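Local coordinates for phosphate-specific transport system accessory protein PhoU homolog (Streptococcus pneumoniae, PDB 2I0M), which is a homodimeric, zinc-binding member of the PhoU family that probably takes part in regulating phosphate uptake, at residues Ser128-Ala131 / Asp132-Ala136; Ser75-Arg78 / Phe79-Ile83. One frame throughout, in Å; residues are numbered along the deposited sequence.

Contact 1 (Ser128-Ala131 / Asp132-Ala136); sequences SMLA and DLLVA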
# COMPACT_ATOMS: atom_id res chain seq x y z
N SER A 128 6.16 -17.14 -4.02
CA SER A 128 6.74 -17.41 -5.32
C SER A 128 6.67 -16.19 -6.21
O SER A 128 7.55 -15.97 -7.03
CB SER A 128 6.14 -18.66 -5.97
OG SER A 128 4.89 -18.37 -6.55
N MET A 129 5.64 -15.37 -6.02
CA MET A 129 5.52 -14.07 -6.67
C MET A 129 6.74 -13.19 -6.38
O MET A 129 7.30 -12.59 -7.30
CB MET A 129 4.23 -13.35 -6.24
CG MET A 129 2.95 -13.70 -7.04
SD MET A 129 1.42 -13.00 -6.28
CE MET A 129 1.59 -11.29 -6.76
N LEU A 130 7.17 -13.13 -5.11
CA LEU A 130 8.34 -12.33 -4.76
C LEU A 130 9.63 -12.93 -5.32
O LEU A 130 10.49 -12.21 -5.82
CB LEU A 130 8.47 -12.15 -3.25
CG LEU A 130 9.63 -11.27 -2.76
CD1 LEU A 130 9.57 -9.86 -3.42
CD2 LEU A 130 9.61 -11.15 -1.25
N ALA A 131 9.77 -14.25 -5.22
CA ALA A 131 10.95 -14.95 -5.72
C ALA A 131 11.09 -14.76 -7.24
O ALA A 131 12.18 -14.53 -7.75
CB ALA A 131 10.90 -16.42 -5.36
N ASP A 132 9.97 -14.88 -7.94
CA ASP A 132 9.91 -14.57 -9.37
C ASP A 132 10.32 -13.12 -9.66
O ASP A 132 11.16 -12.87 -10.52
CB ASP A 132 8.52 -14.86 -9.94
CG ASP A 132 8.21 -16.36 -10.01
OD1 ASP A 132 9.10 -17.21 -9.82
OD2 ASP A 132 7.03 -16.70 -10.27
N LEU A 133 9.77 -12.18 -8.90
CA LEU A 133 10.09 -10.77 -9.05
C LEU A 133 11.59 -10.50 -8.90
O LEU A 133 12.17 -9.82 -9.73
CB LEU A 133 9.29 -9.91 -8.07
CG LEU A 133 9.60 -8.40 -8.04
CD1 LEU A 133 9.33 -7.74 -9.42
CD2 LEU A 133 8.84 -7.67 -6.95
N LEU A 134 12.19 -11.05 -7.86
CA LEU A 134 13.64 -10.89 -7.63
C LEU A 134 14.52 -11.41 -8.77
O LEU A 134 15.54 -10.79 -9.07
CB LEU A 134 14.07 -11.48 -6.28
CG LEU A 134 13.34 -10.84 -5.08
CD1 LEU A 134 13.97 -11.32 -3.79
CD2 LEU A 134 13.33 -9.31 -5.14
N VAL A 135 14.15 -12.52 -9.39
CA VAL A 135 14.84 -13.01 -10.59
C VAL A 135 14.54 -12.11 -11.81
O VAL A 135 15.44 -11.77 -12.58
CB VAL A 135 14.45 -14.48 -10.93
CG1 VAL A 135 15.10 -14.95 -12.23
CG2 VAL A 135 14.81 -15.42 -9.77
N ALA A 136 13.27 -11.73 -11.98
CA ALA A 136 12.85 -10.90 -13.11
C ALA A 136 13.40 -9.46 -13.09
O ALA A 136 13.65 -8.89 -14.13
CB ALA A 136 11.32 -10.86 -13.19

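Contact 2 (Ser75-Arg78 / Phe79-Ile83); sequences SDLR and FVISI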
# COMPACT_ATOMS: atom_id res chain seq x y z
N SER A 75 16.82 7.00 -18.88
CA SER A 75 16.59 5.66 -18.34
C SER A 75 17.24 5.43 -16.97
O SER A 75 16.81 4.55 -16.22
CB SER A 75 17.09 4.59 -19.32
OG SER A 75 16.19 4.45 -20.41
N ASP A 76 18.27 6.20 -16.67
CA ASP A 76 19.00 6.05 -15.41
C ASP A 76 18.24 6.78 -14.32
O ASP A 76 18.34 6.45 -13.14
CB ASP A 76 20.41 6.61 -15.55
CG ASP A 76 21.19 5.99 -16.71
OD1 ASP A 76 21.09 4.76 -16.92
OD2 ASP A 76 21.89 6.74 -17.41
N LEU A 77 17.47 7.77 -14.75
CA LEU A 77 16.65 8.55 -13.85
C LEU A 77 15.45 7.72 -13.41
O LEU A 77 15.15 7.61 -12.23
CB LEU A 77 16.20 9.82 -14.58
CG LEU A 77 15.81 11.05 -13.77
CD1 LEU A 77 14.29 11.13 -13.63
CD2 LEU A 77 16.53 11.07 -12.41
N ARG A 78 14.79 7.11 -14.39
CA ARG A 78 13.71 6.17 -14.15
C ARG A 78 14.18 5.03 -13.27
O ARG A 78 13.42 4.52 -12.46
CB ARG A 78 13.17 5.61 -15.48
CG ARG A 78 12.72 6.70 -16.45
CD ARG A 78 11.49 6.29 -17.25
NE ARG A 78 11.75 5.16 -18.14
CZ ARG A 78 12.22 5.25 -19.37
NH1 ARG A 78 12.53 6.43 -19.90
NH2 ARG A 78 12.40 4.15 -20.09
N PHE A 79 15.45 4.67 -13.41
CA PHE A 79 16.01 3.56 -12.66
C PHE A 79 16.11 3.88 -11.19
O PHE A 79 15.53 3.20 -10.38
CB PHE A 79 17.36 3.10 -13.21
CG PHE A 79 17.98 2.01 -12.39
CD1 PHE A 79 17.60 0.68 -12.58
CD2 PHE A 79 18.90 2.30 -11.39
CE1 PHE A 79 18.15 -0.34 -11.82
CE2 PHE A 79 19.44 1.30 -10.61
CZ PHE A 79 19.07 -0.03 -10.83
N VAL A 80 16.86 4.93 -10.85
CA VAL A 80 17.05 5.34 -9.46
C VAL A 80 15.69 5.62 -8.77
O VAL A 80 15.50 5.27 -7.59
CB VAL A 80 18.04 6.53 -9.37
CG1 VAL A 80 18.11 7.10 -7.98
CG2 VAL A 80 19.42 6.11 -9.83
N ILE A 81 14.75 6.22 -9.51
CA ILE A 81 13.39 6.48 -9.00
C ILE A 81 12.67 5.16 -8.70
O ILE A 81 11.92 5.06 -7.74
CB ILE A 81 12.56 7.34 -10.00
CG1 ILE A 81 13.11 8.77 -10.10
CG2 ILE A 81 11.06 7.36 -9.60
CD1 ILE A 81 12.43 9.66 -11.17
N SER A 82 12.92 4.15 -9.52
CA SER A 82 12.32 2.84 -9.35
C SER A 82 12.85 2.11 -8.12
O SER A 82 12.10 1.42 -7.45
CB SER A 82 12.55 1.98 -10.60
OG SER A 82 11.94 2.57 -11.73
N ILE A 83 14.14 2.25 -7.84
CA ILE A 83 14.75 1.65 -6.66
C ILE A 83 14.21 2.34 -5.39
O ILE A 83 13.79 1.66 -4.45
CB ILE A 83 16.29 1.73 -6.72
CG1 ILE A 83 16.86 0.93 -7.92
CG2 ILE A 83 16.91 1.34 -5.38
CD1 ILE A 83 16.88 -0.62 -7.81

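Contact 1 (Ser128-Ala131 / Asp132-Ala136)
D132 folds back over S128, and L130 meets L133 and L134, in the closing turns of helix 117-136 in the all-helical PhoU fold. The contact is local: side chains stacked one turn apart around regular alpha-helical i to i+4 bonds. The N of D132 donates to S128 O at 2.8 Å, and the N of L134 to L130 O at 2.9 Å; the bond from V135 N to A131 O is slacker, at 3.3 Å. A131 contributes its backbone here, while its methyl turns off the helix onto L24 of helix 5-35. With CG anti to the N (chi1 -177°) the L130 side chain stands straight out from the helix, and chi2 of 56° leans CD1 forward, 4.2 Å from L133 CD2. The same methyl reaches CD2 of L134, the two side chains crossing at a slant. Together these leucines form an apolar face wedged between neighbours: L130 packs on V23 and L24 of helix 5-35 and on F193 and I197 of helix 177-209, and L133 on I200 and L204. D132 lies on another side, towards helix 142-150, where it touches I148, and OD2 makes a long, weak ion pair with K151 just past that helix's end. Its carboxylate presents a face to the preceding turn: S128 O sits over CG at 3.1 Å, with OD1 and OD2 both 3.4 Å from that carbonyl oxygen.

Contact 2 (Ser75-Arg78 / Phe79-Ile83)
I81 lies back over L77 one turn earlier, an i to i+4 pair near the start of helix 74-105, the long helix that further on supplies the zinc ligands E91 and D95. Its backbone N donates to L77 O at 3.1 Å in a fairly straight bond (163° at the hydrogen). The side chain then runs back alongside the same carbonyl. CB stands 3.4 Å from L77 O, and CG1 comes closer still, 3.2 Å from that oxygen, because chi1 of -68° swings it beside the backbone N and back towards the preceding turn. With chi2 extended (175°), CD1, still 3.6 Å from L77 O, ends 3.4 Å from L77 CD1, a methyl-to-methyl approach shorter than normal packing, and so doubtful in detail. One residue on, S82 grips R78 O twice: its hydroxyl OG donates at 2.6 Å and its backbone N at 3.0 Å, approaching from opposite faces of the carbonyl plane. This ties the serine side chain down to its own helix. The guanidinium of R78 points elsewhere, its NH2 bonding to L207 O. I81 and S82 both rest on R203 and Y206 of helix 177-209, whereas F79 and I83 face helix 5-35, and V80 and I83 meet C63 of helix 39-66. On the dimer side, L77 packs on A64 and I81 on E60 of the second subunit.

How the contacts relate
Contacts 1 and 2 are both single-helix, i to i+4 arrangements, on helices 117-136 and 74-105, which follow each other in the chain. Their centres are 20 Å apart and they do not touch. Both are partly buried, but contact 1 lies nearer the middle of the chain, about 11 Å from its centre against 21 Å for contact 2. Both pack against helices 5-35 and 177-209, at different levels along them. Contact 1 stays within one subunit, whereas contact 2 reaches the second. Leucine packing and a carboxylate mark the first; a carbonyl oxygen that accepts two hydrogen bonds from one serine and an arginine held by helix 177-209 mark the second.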